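Local atomic coordinates of probable glutathione S-transferase (Bordetella bronchiseptica RB50, PDB entry 3H1N), a protein that probably acts as a glutathione transferase, conjugating the tripeptide thiol to electrophilic substrates. Residues L41-I46 and G179-A184; R64-T69 and Y76-G81; A123-V128 and A150-T155; H190-L195 and A215-V220. All blocks are in the same frame, centred on the assembly; numbering follows the deposited sequence.

Contact 1: residues L41-I46 and G179-A184; sequences LEAGKI and GRWSYA
Trp181 reaches from the loop just before helix 183-198 to the end of helix 34-43, where it meets Ala43 and Gly44. At its CB the indole sets off between the backbone N and the carbonyl carbon (chi1 61°), and this carries the ring toward the other segment. Along the five-membered part, NE1 is satisfied by a hydrogen bond to Glu225 OE1. The six-membered rim then makes the contact: Trp181 CZ2 lies 3.7 Å from both Ala43 CB and Ala43 O, and Trp181 CH2 approaches Gly44 N edge-on at 3.8 Å. A methyl at Ala43 is small enough for the broad ring edge to come close to the helix backbone. At Gly44 the ring edge meets backbone, and Ile46 packs its side chain close on this turn, which fits a residue without one.

In the glutathione transferase fold this joins the thioredoxin-like domain to the helical domain. Helix 34-43 stops in a Schellman motif, with Ile46 N bonded to Leu41 O and Lys45 at positive phi. Ser182 caps the start of helix 183-198: its OG receives a weak bond from Ala184 N and its N is bonded to Asp185 OD2, consistent with the family's N-capping box.

Arg180, the preceding residue, lays its guanidinium over one face of the indole. Its NH1 sits 3.1 Å above the Trp181 ring, offset toward the rim, while Arg180 NE donates to Trp181 O at 2.9 Å, nearly straight at 167° and in the carbonyl plane.

Contact 2: residues R64-T69 and Y76-G81; sequences RRRRDT and YLVADG
Bends at chi2 (89°) and chi3 (-130°) fold the Arg66 side chain so that its guanidinium lies against Val78, while Val78 CG1 stands anti to the backbone N and both its methyls meet the arginine. The branches share the flat group: Val78 CG2 lies over one face, 3.5 Å from Arg66 NH1, and Val78 CG1 reaches Arg66 NH2 at 3.5 Å. Nearer the backbone, Arg66 CD approaches Tyr76 CE2 at 4.1 Å, and guanidinium and phenol are steeply inclined, 63° apart.

No hydrogen bond or salt bridge crosses between the two segments; the polar ends converge instead on a third party, Asp62 of helix 59-65. Asp62 OD2 pairs with the charged Arg66 NH1 and is hydrogen-bonded to Tyr76 OH, which probably fixes the rotation of both side chains. Arginine combines a flat face for the valine with a charge for the aspartate; the branched valine is at home in a strand.

Arg66 is also the centre of an inverse gamma turn just after the helix. The following loop meets the second subunit, where Thr69 packs on Trp110 of that chain. Strand 76-79 runs antiparallel to both 22-25 and 82-85, the latter its hairpin partner, as in the mixed sheet of a thioredoxin-like domain.

Contact 3: residues A123-V128 and A150-T155; sequences AEAHDV and ADFRET
A single aromatic side chain, Phe152, makes this buried helix-helix contact by resting on Glu124, Ala125 and Val128. It joins helix 105-127 to helix 142-167, two long members of the all-helical C-terminal domain of the glutathione transferase fold.

The phenyl extends out from its helix with CG anti to the backbone N (chi1 -179°), far enough to meet the backbone as well as the side chains of the neighbour. Phe152 CE1 lies 3.6 Å from Glu124 CB, and Phe152 CZ comes to 3.9 Å from Ala125 CA, with the Ala125 methyl only slightly farther away. Alanine's small side chain is consistent with so close an approach of the ring to the helix backbone. Over one face of the phenyl stands the carbonyl oxygen of Glu124, 4.1 Å above the plane and offset toward the rim. On the other side of CG, Phe152 CB meets Val128 CG2 at 4.0 Å, a less certain touch because the valine was modelled in two conformations. Phe199 adds a further aromatic partner to the phenylalanine, enlarging the apolar core between the helices.

Glutamate is well matched to the border of this core, since its CB packs beside the rim of the phenyl while its charge is turned to a partner: OE2 forms a salt bridge with Arg156, one turn along helix 142-167. The other oxygen, Glu124 OE1, lies in the plane of the phenyl at its edge, 4.0 Å from Phe152 CD1, with the carboxylate tilted 59° against the ring.

Contact 4: residues H190-L195 and A215-V220; sequences HVVEGL and ALHARV
Two helices of the C-terminal domain, 183-198 and 211-221, are tied together here by a histidine-carboxylate hydrogen bond, with His217 lying across Val192 and Glu193. His217 swings its ring away from its own backbone N, which brings NE2 to the carboxylate. His217 NE2 donates to Glu193 OE2 at 2.5 Å, so short that the exact length is doubtful, and the bond is bent, with an N-H...acceptor angle of 142°.

Glu193 reaches this position because its chain folds back at chi2 (-67°). Carboxylate and imidazole are then nearly coplanar, 2° apart, and OE2 meets the ring at its edge. The second oxygen, OE1, has a long, weak ion pair with Arg235.

Helix 183-198 is the central core helix of the glutathione transferase helical domain; around its axis from this contact, His190 packs against Phe36 of the thioredoxin-like domain, while Val191 touches helix 105-127.

Apolar packing on the imidazole completes the arrangement. Val192 CG1 sits over one face in a CH-pi contact, 4.0 Å from the centroid of the His217 ring, its nearest ring atom being His217 CD2 at 3.6 Å. Histidine answers both neighbours at once, offering a face to the valine and an N-H to the glutamate, and Tyr189 also meets its ring.

Overall arrangement
Contact 1 bridges the two domains, contact 2 lies within the thioredoxin-like domain, and contacts 3 and 4 belong to the helical one. Helix 183-198 serves both contacts 1 and 4, whose centres are 14 Å apart: the loop leading into it meets the end of helix 34-43 and its later turns face helix 211-221. Phe152 CZ is 3.9 Å from Leu195 CD2, so contacts 3 and 4 are in direct apolar contact. Contact 2 is far from both (centres 33 and 31 Å away) but borders contact 1, nearest atoms about 4 Å apart. Contact 1 lies at the domain interface, the region where glutathione transferases have their active-site cleft.

Contact 1: residues L41-I46 and G179-A184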
loop_
_atom_site.group_PDB
_atom_site.type_symbol
_atom_site.label_atom_id
_atom_site.label_comp_id
_atom_site.label_asym_id
_atom_site.label_seq_id
_atom_site.Cartn_x
_atom_site.Cartn_y
_atom_site.Cartn_z
ATOM N N LEU B 41 3.186 -9.924 16.136
ATOM C CA LEU B 41 2.981 -11.289 16.633
ATOM C C LEU B 41 3.691 -11.441 17.961
ATOM O O LEU B 41 3.159 -12.047 18.901
ATOM C CB LEU B 41 3.522 -12.336 15.653
ATOM C CG LEU B 41 2.842 -12.437 14.285
ATOM C CD1 LEU B 41 3.729 -13.243 13.316
ATOM C CD2 LEU B 41 1.440 -13.051 14.442
ATOM N N GLU B 42 4.891 -10.871 18.035
ATOM C CA GLU B 42 5.688 -10.936 19.270
ATOM C C GLU B 42 5.034 -10.165 20.426
ATOM O O GLU B 42 4.854 -10.708 21.528
ATOM C CB GLU B 42 7.116 -10.436 19.006
ATOM C CG GLU B 42 7.979 -11.362 18.110
ATOM C CD GLU B 42 8.664 -12.512 18.860
ATOM O OE1 GLU B 42 9.243 -13.402 18.196
ATOM O OE2 GLU B 42 8.629 -12.537 20.097
ATOM N N ALA B 43 4.688 -8.904 20.184
ATOM C CA ALA B 43 4.085 -8.050 21.214
ATOM C C ALA B 43 2.678 -8.520 21.599
ATOM O O ALA B 43 2.308 -8.473 22.769
ATOM C CB ALA B 43 4.075 -6.588 20.777
ATOM N N GLY B 44 1.923 -9.013 20.622
ATOM C CA GLY B 44 0.595 -9.569 20.879
ATOM C C GLY B 44 0.596 -10.980 21.455
ATOM O O GLY B 44 -0.463 -11.512 21.774
ATOM N N LYS B 45 1.781 -11.573 21.596
ATOM C CA LYS B 45 1.957 -12.962 22.074
ATOM C C LYS B 45 1.122 -13.973 21.282
ATOM O O LYS B 45 0.428 -14.823 21.842
ATOM C CB LYS B 45 1.689 -13.072 23.579
ATOM C CG LYS B 45 2.668 -12.282 24.426
ATOM C CD LYS B 45 2.335 -12.446 25.893
ATOM C CE LYS B 45 1.624 -11.222 26.446
ATOM N NZ LYS B 45 2.595 -10.271 27.072
ATOM N N ILE B 46 1.178 -13.847 19.966
ATOM C CA ILE B 46 0.493 -14.760 19.067
ATOM C C ILE B 46 1.528 -15.768 18.565
ATOM O O ILE B 46 2.488 -15.374 17.911
ATOM C CB ILE B 46 -0.104 -13.991 17.874
ATOM C CG1 ILE B 46 -1.067 -12.906 18.373
ATOM C CG2 ILE B 46 -0.774 -14.954 16.888
ATOM C CD1 ILE B 46 -1.337 -11.806 17.343
ATOM N N GLY B 179 -7.078 3.160 23.771
ATOM C CA GLY B 179 -6.586 3.029 25.137
ATOM C C GLY B 179 -5.383 2.120 25.323
ATOM O O GLY B 179 -5.041 1.771 26.456
ATOM N N ARG B 180 -4.741 1.751 24.213
ATOM C CA ARG B 180 -3.525 0.911 24.196
ATOM C C ARG B 180 -2.824 1.019 22.840
ATOM O O ARG B 180 -3.376 1.607 21.906
ATOM C CB ARG B 180 -3.858 -0.557 24.489
ATOM C CG ARG B 180 -4.968 -1.157 23.632
ATOM C CD ARG B 180 -4.881 -2.678 23.604
ATOM N NE ARG B 180 -3.830 -3.134 22.692
ATOM C CZ ARG B 180 -3.473 -4.406 22.514
ATOM N NH1 ARG B 180 -2.507 -4.708 21.657
ATOM N NH2 ARG B 180 -4.068 -5.381 23.193
ATOM N N TRP B 181 -1.622 0.449 22.723
ATOM C CA TRP B 181 -0.945 0.380 21.416
ATOM C C TRP B 181 -1.753 -0.443 20.417
ATOM O O TRP B 181 -2.455 -1.378 20.803
ATOM C CB TRP B 181 0.499 -0.156 21.503
ATOM C CG TRP B 181 0.665 -1.576 22.055
ATOM C CD1 TRP B 181 0.975 -1.917 23.344
ATOM C CD2 TRP B 181 0.555 -2.815 21.330
ATOM N NE1 TRP B 181 1.055 -3.288 23.467
ATOM C CE2 TRP B 181 0.801 -3.863 22.250
ATOM C CE3 TRP B 181 0.266 -3.141 19.996
ATOM C CZ2 TRP B 181 0.762 -5.222 21.879
ATOM C CZ3 TRP B 181 0.231 -4.490 19.625
ATOM C CH2 TRP B 181 0.476 -5.512 20.561
ATOM N N SER B 182 -1.651 -0.050 19.149
ATOM C CA SER B 182 -2.187 -0.799 18.015
ATOM C C SER B 182 -1.000 -1.249 17.162
ATOM O O SER B 182 0.135 -0.824 17.405
ATOM C CB SER B 182 -3.107 0.088 17.175
ATOM O OG SER B 182 -2.338 1.025 16.427
ATOM N N TYR B 183 -1.237 -2.085 16.147
ATOM C CA TYR B 183 -0.108 -2.510 15.321
ATOM C C TYR B 183 0.558 -1.358 14.549
ATOM O O TYR B 183 1.751 -1.425 14.265
ATOM C CB TYR B 183 -0.479 -3.663 14.402
ATOM C CG TYR B 183 -1.521 -3.363 13.358
ATOM C CD1 TYR B 183 -1.194 -2.661 12.197
ATOM C CD2 TYR B 183 -2.819 -3.854 13.488
ATOM C CE1 TYR B 183 -2.153 -2.419 11.204
ATOM C CE2 TYR B 183 -3.781 -3.625 12.500
ATOM C CZ TYR B 183 -3.443 -2.901 11.365
ATOM O OH TYR B 183 -4.387 -2.680 10.366
ATOM N N ALA B 184 -0.210 -0.310 14.229
ATOM C CA ALA B 184 0.342 0.880 13.582
ATOM C C ALA B 184 1.346 1.622 14.493
ATOM O O ALA B 184 2.334 2.190 14.004
ATOM C CB ALA B 184 -0.769 1.809 13.128
#

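Contact 2: residues R64-T69 and Y76-G81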
loop_
_atom_site.group_PDB
_atom_site.type_symbol
_atom_site.label_atom_id
_atom_site.label_comp_id
_atom_site.label_asym_id
_atom_site.label_seq_id
_atom_site.Cartn_x
_atom_site.Cartn_y
_atom_site.Cartn_z
ATOM N N ARG B 64 5.374 -21.521 -4.411
ATOM C CA ARG B 64 4.918 -22.146 -5.666
ATOM C C ARG B 64 3.626 -22.941 -5.535
ATOM O O ARG B 64 2.820 -22.982 -6.473
ATOM C CB ARG B 64 5.971 -23.114 -6.207
ATOM C CG ARG B 64 7.234 -22.476 -6.685
ATOM C CD ARG B 64 8.131 -23.526 -7.310
ATOM N NE ARG B 64 9.535 -23.187 -7.108
ATOM C CZ ARG B 64 10.411 -23.944 -6.458
ATOM N NH1 ARG B 64 10.049 -25.120 -5.961
ATOM N NH2 ARG B 64 11.664 -23.537 -6.334
ATOM N N ARG B 65 3.463 -23.606 -4.393
ATOM C CA ARG B 65 2.318 -24.490 -4.170
ATOM C C ARG B 65 1.076 -23.716 -3.749
ATOM O O ARG B 65 -0.038 -24.231 -3.827
ATOM C CB ARG B 65 2.648 -25.583 -3.142
ATOM C CG ARG B 65 3.739 -25.210 -2.156
ATOM C CD ARG B 65 3.490 -25.786 -0.778
ATOM N NE ARG B 65 2.093 -25.655 -0.387
ATOM C CZ ARG B 65 1.658 -25.706 0.865
ATOM N NH1 ARG B 65 0.364 -25.585 1.121
ATOM N NH2 ARG B 65 2.518 -25.865 1.861
ATOM N N ARG B 66 1.281 -22.475 -3.321
ATOM C CA ARG B 66 0.228 -21.613 -2.805
ATOM C C ARG B 66 -0.692 -21.158 -3.928
ATOM O O ARG B 66 -0.487 -20.085 -4.492
ATOM C CB ARG B 66 0.877 -20.398 -2.149
ATOM C CG ARG B 66 0.451 -20.195 -0.737
ATOM C CD ARG B 66 1.338 -20.951 0.238
ATOM N NE ARG B 66 0.486 -21.715 1.135
ATOM C CZ ARG B 66 0.879 -22.329 2.246
ATOM N NH1 ARG B 66 2.141 -22.267 2.650
ATOM N NH2 ARG B 66 -0.014 -23.002 2.961
ATOM N N ARG B 67 -1.715 -21.960 -4.233
ATOM C CA ARG B 67 -2.474 -21.789 -5.473
ATOM C C ARG B 67 -3.856 -21.113 -5.418
ATOM O O ARG B 67 -4.246 -20.471 -6.392
ATOM C CB ARG B 67 -2.550 -23.117 -6.230
ATOM C CG ARG B 67 -1.249 -23.502 -6.920
ATOM C CD ARG B 67 -1.106 -22.802 -8.262
ATOM N NE ARG B 67 -0.611 -23.726 -9.281
ATOM C CZ ARG B 67 -0.709 -23.534 -10.595
ATOM N NH1 ARG B 67 -0.226 -24.447 -11.431
ATOM N NH2 ARG B 67 -1.287 -22.440 -11.079
ATOM N N ASP B 68 -4.599 -21.263 -4.324
ATOM C CA ASP B 68 -5.930 -20.636 -4.223
ATOM C C ASP B 68 -5.849 -19.112 -4.041
ATOM O O ASP B 68 -6.499 -18.364 -4.772
ATOM C CB ASP B 68 -6.770 -21.270 -3.106
ATOM C CG ASP B 68 -7.771 -22.297 -3.624
ATOM O OD1 ASP B 68 -7.423 -23.086 -4.535
ATOM O OD2 ASP B 68 -8.914 -22.326 -3.106
ATOM N N THR B 69 -5.049 -18.668 -3.071
ATOM C CA THR B 69 -4.770 -17.236 -2.865
ATOM C C THR B 69 -3.250 -17.007 -2.843
ATOM O O THR B 69 -2.643 -16.824 -1.775
ATOM C CB THR B 69 -5.418 -16.684 -1.577
ATOM O OG1 THR B 69 -4.995 -17.471 -0.462
ATOM C CG2 THR B 69 -6.951 -16.724 -1.650
ATOM N N TYR B 76 4.224 -13.454 3.695
ATOM C CA TYR B 76 2.883 -14.011 3.772
ATOM C C TYR B 76 2.729 -14.836 5.054
ATOM O O TYR B 76 3.719 -15.284 5.667
ATOM C CB TYR B 76 2.479 -14.775 2.491
ATOM C CG TYR B 76 3.357 -15.965 2.157
ATOM C CD1 TYR B 76 4.552 -15.798 1.450
ATOM C CD2 TYR B 76 2.984 -17.252 2.530
ATOM C CE1 TYR B 76 5.373 -16.900 1.132
ATOM C CE2 TYR B 76 3.786 -18.360 2.224
ATOM C CZ TYR B 76 4.985 -18.174 1.525
ATOM O OH TYR B 76 5.790 -19.255 1.240
ATOM N N LEU B 77 1.506 -14.932 5.507
ATOM C CA LEU B 77 1.135 -15.578 6.732
ATOM C C LEU B 77 0.115 -16.656 6.436
ATOM O O LEU B 77 -0.888 -16.417 5.858
ATOM C CB LEU B 77 0.549 -14.570 7.719
ATOM C CG LEU B 77 0.354 -15.032 9.154
ATOM C CD1 LEU B 77 1.605 -15.057 9.882
ATOM C CD2 LEU B 77 -0.672 -14.318 9.883
ATOM N N VAL B 78 0.436 -17.850 6.835
ATOM C CA VAL B 78 -0.494 -18.968 6.735
ATOM C C VAL B 78 -1.123 -19.165 8.117
ATOM O O VAL B 78 -0.444 -19.529 9.082
ATOM C CB VAL B 78 0.194 -20.254 6.223
ATOM C CG1 VAL B 78 -0.852 -21.308 5.866
ATOM C CG2 VAL B 78 1.048 -19.934 4.978
ATOM N N ALA B 79 -2.418 -18.869 8.195
ATOM C CA ALA B 79 -3.142 -18.760 9.465
ATOM C C ALA B 79 -4.568 -19.197 9.231
ATOM O O ALA B 79 -5.212 -18.712 8.299
ATOM C CB ALA B 79 -3.135 -17.315 9.951
ATOM N N ASP B 80 -5.059 -20.116 10.063
ATOM C CA ASP B 80 -6.490 -20.419 10.106
ATOM C C ASP B 80 -7.040 -20.748 8.712
ATOM O O ASP B 80 -8.127 -20.284 8.331
ATOM C CB ASP B 80 -7.243 -19.220 10.717
ATOM C CG ASP B 80 -6.908 -18.996 12.189
ATOM O OD1 ASP B 80 -6.857 -17.823 12.632
ATOM O OD2 ASP B 80 -6.697 -19.996 12.906
ATOM N N GLY B 81 -6.270 -21.516 7.942
ATOM C CA GLY B 81 -6.704 -21.977 6.629
ATOM C C GLY B 81 -6.492 -20.992 5.491
ATOM O O GLY B 81 -6.777 -21.298 4.344
#

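Contact 3: residues A123-V128 and A150-T155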
loop_
_atom_site.group_PDB
_atom_site.type_symbol
_atom_site.label_atom_id
_atom_site.label_comp_id
_atom_site.label_asym_id
_atom_site.label_seq_id
_atom_site.Cartn_x
_atom_site.Cartn_y
_atom_site.Cartn_z
ATOM N N ALA B 123 8.663 2.026 1.729
ATOM C CA ALA B 123 9.029 1.818 0.334
ATOM C C ALA B 123 9.936 2.940 -0.205
ATOM O O ALA B 123 10.864 2.679 -1.002
ATOM C CB ALA B 123 7.780 1.669 -0.536
ATOM N N GLU B 124 9.678 4.172 0.234
ATOM C CA GLU B 124 10.517 5.309 -0.166
ATOM C C GLU B 124 11.912 5.179 0.427
ATOM O O GLU B 124 12.892 5.525 -0.235
ATOM C CB GLU B 124 9.872 6.664 0.183
ATOM C CG GLU B 124 8.650 6.966 -0.676
ATOM C CD GLU B 124 8.160 8.421 -0.602
ATOM O OE1 GLU B 124 8.965 9.331 -0.320
ATOM O OE2 GLU B 124 6.962 8.656 -0.886
ATOM N N ALA B 125 12.009 4.645 1.645
ATOM C CA ALA B 125 13.321 4.399 2.270
ATOM C C ALA B 125 14.131 3.342 1.507
ATOM O O ALA B 125 15.378 3.334 1.560
ATOM C CB ALA B 125 13.160 4.021 3.746
ATOM N N HIS B 126 13.427 2.441 0.818
ATOM C CA HIS B 126 14.079 1.442 -0.022
ATOM C C HIS B 126 14.441 2.039 -1.365
ATOM O O HIS B 126 15.544 1.841 -1.886
ATOM C CB HIS B 126 13.173 0.236 -0.252
ATOM C CG HIS B 126 13.670 -0.679 -1.324
ATOM N ND1 HIS B 126 13.231 -0.594 -2.628
ATOM C CD2 HIS B 126 14.588 -1.673 -1.300
ATOM C CE1 HIS B 126 13.844 -1.510 -3.356
ATOM N NE2 HIS B 126 14.671 -2.177 -2.575
ATOM N N ASP B 127 13.485 2.752 -1.941
ATOM C CA ASP B 127 13.658 3.281 -3.275
ATOM C C ASP B 127 14.729 4.383 -3.336
ATOM O O ASP B 127 15.214 4.687 -4.409
ATOM C CB ASP B 127 12.316 3.758 -3.824
ATOM C CG ASP B 127 11.371 2.604 -4.169
ATOM O OD1 ASP B 127 11.718 1.413 -3.986
ATOM O OD2 ASP B 127 10.269 2.895 -4.674
ATOM N N VAL B 128 15.137 4.950 -2.193
ATOM C CA VAL B 128 16.185 5.971 -2.203
ATOM C C VAL B 128 17.500 5.390 -2.765
ATOM O O VAL B 128 18.231 6.077 -3.469
ATOM C CB VAL B 128 16.396 6.610 -0.795
ATOM C CG1 VAL B 128 17.296 5.750 0.080
ATOM C CG2 VAL B 128 16.977 8.005 -0.927
ATOM N N ALA B 150 18.466 13.411 -1.936
ATOM C CA ALA B 150 18.319 14.831 -1.640
ATOM C C ALA B 150 16.842 15.188 -1.442
ATOM O O ALA B 150 16.514 15.891 -0.502
ATOM C CB ALA B 150 18.968 15.702 -2.714
ATOM N N ASP B 151 15.956 14.667 -2.284
ATOM C CA ASP B 151 14.512 14.902 -2.115
ATOM C C ASP B 151 13.917 14.169 -0.902
ATOM O O ASP B 151 13.064 14.711 -0.187
ATOM C CB ASP B 151 13.747 14.525 -3.387
ATOM C CG ASP B 151 12.266 14.904 -3.315
ATOM O OD1 ASP B 151 11.959 16.108 -3.154
ATOM O OD2 ASP B 151 11.406 13.996 -3.408
ATOM N N PHE B 152 14.359 12.940 -0.671
ATOM C CA PHE B 152 13.811 12.147 0.418
ATOM C C PHE B 152 14.152 12.853 1.740
ATOM O O PHE B 152 13.282 13.028 2.608
ATOM C CB PHE B 152 14.379 10.723 0.379
ATOM C CG PHE B 152 13.849 9.802 1.477
ATOM C CD1 PHE B 152 12.521 9.378 1.470
ATOM C CD2 PHE B 152 14.687 9.337 2.485
ATOM C CE1 PHE B 152 12.024 8.523 2.462
ATOM C CE2 PHE B 152 14.208 8.467 3.487
ATOM C CZ PHE B 152 12.880 8.062 3.481
ATOM N N ARG B 153 15.401 13.299 1.868
ATOM C CA ARG B 153 15.830 14.007 3.097
ATOM C C ARG B 153 15.119 15.347 3.237
ATOM O O ARG B 153 14.645 15.676 4.322
ATOM C CB ARG B 153 17.349 14.283 3.137
ATOM C CG ARG B 153 18.271 13.081 3.337
ATOM C CD ARG B 153 19.751 13.504 3.498
ATOM N NE ARG B 153 20.127 14.633 2.629
ATOM C CZ ARG B 153 20.625 14.525 1.394
ATOM N NH1 ARG B 153 20.904 15.615 0.701
ATOM N NH2 ARG B 153 20.849 13.336 0.847
ATOM N N GLU B 154 15.070 16.110 2.146
ATOM C CA GLU B 154 14.624 17.512 2.163
ATOM C C GLU B 154 13.106 17.662 2.270
ATOM O O GLU B 154 12.612 18.509 3.016
ATOM C CB GLU B 154 15.131 18.277 0.921
ATOM C CG GLU B 154 16.641 18.565 0.892
ATOM C CD GLU B 154 17.138 19.077 -0.475
ATOM O OE1 GLU B 154 16.309 19.463 -1.332
ATOM O OE2 GLU B 154 18.364 19.094 -0.697
ATOM N N THR B 155 12.356 16.865 1.514
ATOM C CA THR B 155 10.910 17.044 1.512
ATOM C C THR B 155 10.114 15.880 2.103
ATOM O O THR B 155 9.138 16.101 2.815
ATOM C CB THR B 155 10.365 17.388 0.105
ATOM O OG1 THR B 155 10.395 16.222 -0.716
ATOM C CG2 THR B 155 11.183 18.483 -0.555
#

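Contact 4: residues H190-L195 and A215-V220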
loop_
_atom_site.group_PDB
_atom_site.type_symbol
_atom_site.label_atom_id
_atom_site.label_comp_id
_atom_site.label_asym_id
_atom_site.label_seq_id
_atom_site.Cartn_x
_atom_site.Cartn_y
_atom_site.Cartn_z
ATOM N N HIS B 190 8.996 1.139 14.388
ATOM C CA HIS B 190 9.975 0.462 13.551
ATOM C C HIS B 190 10.495 1.328 12.403
ATOM O O HIS B 190 11.696 1.317 12.116
ATOM C CB HIS B 190 9.486 -0.898 13.023
ATOM C CG HIS B 190 10.542 -1.640 12.256
ATOM N ND1 HIS B 190 11.673 -2.147 12.858
ATOM C CD2 HIS B 190 10.671 -1.901 10.933
ATOM C CE1 HIS B 190 12.440 -2.717 11.944
ATOM N NE2 HIS B 190 11.849 -2.587 10.766
ATOM N N VAL B 191 9.606 2.065 11.743
ATOM C CA VAL B 191 10.043 2.946 10.663
ATOM C C VAL B 191 10.995 4.054 11.196
ATOM O O VAL B 191 11.968 4.435 10.520
ATOM C CB VAL B 191 8.840 3.469 9.802
ATOM C CG1 VAL B 191 8.064 4.606 10.512
ATOM C CG2 VAL B 191 9.333 3.903 8.434
ATOM N N VAL B 192 10.765 4.516 12.429
ATOM C CA VAL B 192 11.673 5.489 13.042
ATOM C C VAL B 192 13.040 4.831 13.350
ATOM O O VAL B 192 14.097 5.453 13.138
ATOM C CB VAL B 192 11.056 6.161 14.313
ATOM C CG1 VAL B 192 12.089 7.001 15.048
ATOM C CG2 VAL B 192 9.842 7.019 13.936
ATOM N N GLU B 193 13.022 3.579 13.821
ATOM C CA GLU B 193 14.272 2.830 14.007
ATOM C C GLU B 193 15.041 2.732 12.706
ATOM O O GLU B 193 16.257 2.912 12.694
ATOM C CB GLU B 193 14.025 1.397 14.517
ATOM C CG GLU B 193 13.755 1.290 15.992
ATOM C CD GLU B 193 14.964 1.650 16.824
ATOM O OE1 GLU B 193 16.024 0.997 16.686
ATOM O OE2 GLU B 193 14.857 2.598 17.623
ATOM N N GLY B 194 14.322 2.413 11.634
ATOM C CA GLY B 194 14.906 2.299 10.301
ATOM C C GLY B 194 15.541 3.593 9.810
ATOM O O GLY B 194 16.645 3.573 9.267
ATOM N N LEU B 195 14.846 4.710 10.005
ATOM C CA LEU B 195 15.354 6.023 9.601
ATOM C C LEU B 195 16.562 6.457 10.437
ATOM O O LEU B 195 17.520 7.048 9.906
ATOM C CB LEU B 195 14.243 7.080 9.625
ATOM C CG LEU B 195 13.169 6.922 8.530
ATOM C CD1 LEU B 195 11.997 7.914 8.684
ATOM C CD2 LEU B 195 13.767 7.068 7.135
ATOM N N ALA B 215 8.448 10.454 21.528
ATOM C CA ALA B 215 7.853 9.864 22.722
ATOM C C ALA B 215 7.224 8.507 22.401
ATOM O O ALA B 215 7.407 7.551 23.152
ATOM C CB ALA B 215 6.827 10.802 23.348
ATOM N N LEU B 216 6.498 8.428 21.286
ATOM C CA LEU B 216 5.883 7.167 20.868
ATOM C C LEU B 216 6.946 6.105 20.626
ATOM O O LEU B 216 6.824 4.974 21.106
ATOM C CB LEU B 216 5.024 7.354 19.619
ATOM C CG LEU B 216 4.394 5.998 19.254
ATOM C CD1 LEU B 216 2.898 6.036 19.263
ATOM C CD2 LEU B 216 4.957 5.403 17.970
ATOM N N HIS B 217 7.995 6.491 19.899
ATOM C CA HIS B 217 9.100 5.603 19.578
ATOM C C HIS B 217 9.716 5.010 20.851
ATOM O O HIS B 217 9.909 3.788 20.946
ATOM C CB HIS B 217 10.152 6.356 18.750
ATOM C CG HIS B 217 11.420 5.595 18.550
ATOM N ND1 HIS B 217 12.554 5.830 19.302
ATOM C CD2 HIS B 217 11.727 4.577 17.715
ATOM C CE1 HIS B 217 13.510 5.003 18.919
ATOM N NE2 HIS B 217 13.032 4.230 17.960
ATOM N N ALA B 218 9.986 5.877 21.824
ATOM C CA ALA B 218 10.572 5.460 23.096
ATOM C C ALA B 218 9.614 4.574 23.896
ATOM O O ALA B 218 10.048 3.656 24.583
ATOM C CB ALA B 218 10.989 6.663 23.913
ATOM N N ARG B 219 8.319 4.865 23.804
ATOM C CA ARG B 219 7.304 4.139 24.553
ATOM C C ARG B 219 7.241 2.679 24.076
ATOM O O ARG B 219 7.230 1.749 24.883
ATOM C CB ARG B 219 5.946 4.833 24.393
ATOM C CG ARG B 219 4.921 4.439 25.438
ATOM C CD ARG B 219 3.587 5.187 25.289
ATOM N NE ARG B 219 2.657 4.756 26.338
ATOM C CZ ARG B 219 1.379 5.117 26.426
ATOM N NH1 ARG B 219 0.846 5.921 25.513
ATOM N NH2 ARG B 219 0.622 4.649 27.416
ATOM N N VAL B 220 7.212 2.489 22.758
ATOM C CA VAL B 220 7.182 1.146 22.187
ATOM C C VAL B 220 8.449 0.371 22.504
ATOM O O VAL B 220 8.395 -0.821 22.817
ATOM C CB VAL B 220 6.989 1.179 20.663
ATOM C CG1 VAL B 220 7.062 -0.253 20.081
ATOM C CG2 VAL B 220 5.663 1.821 20.323
#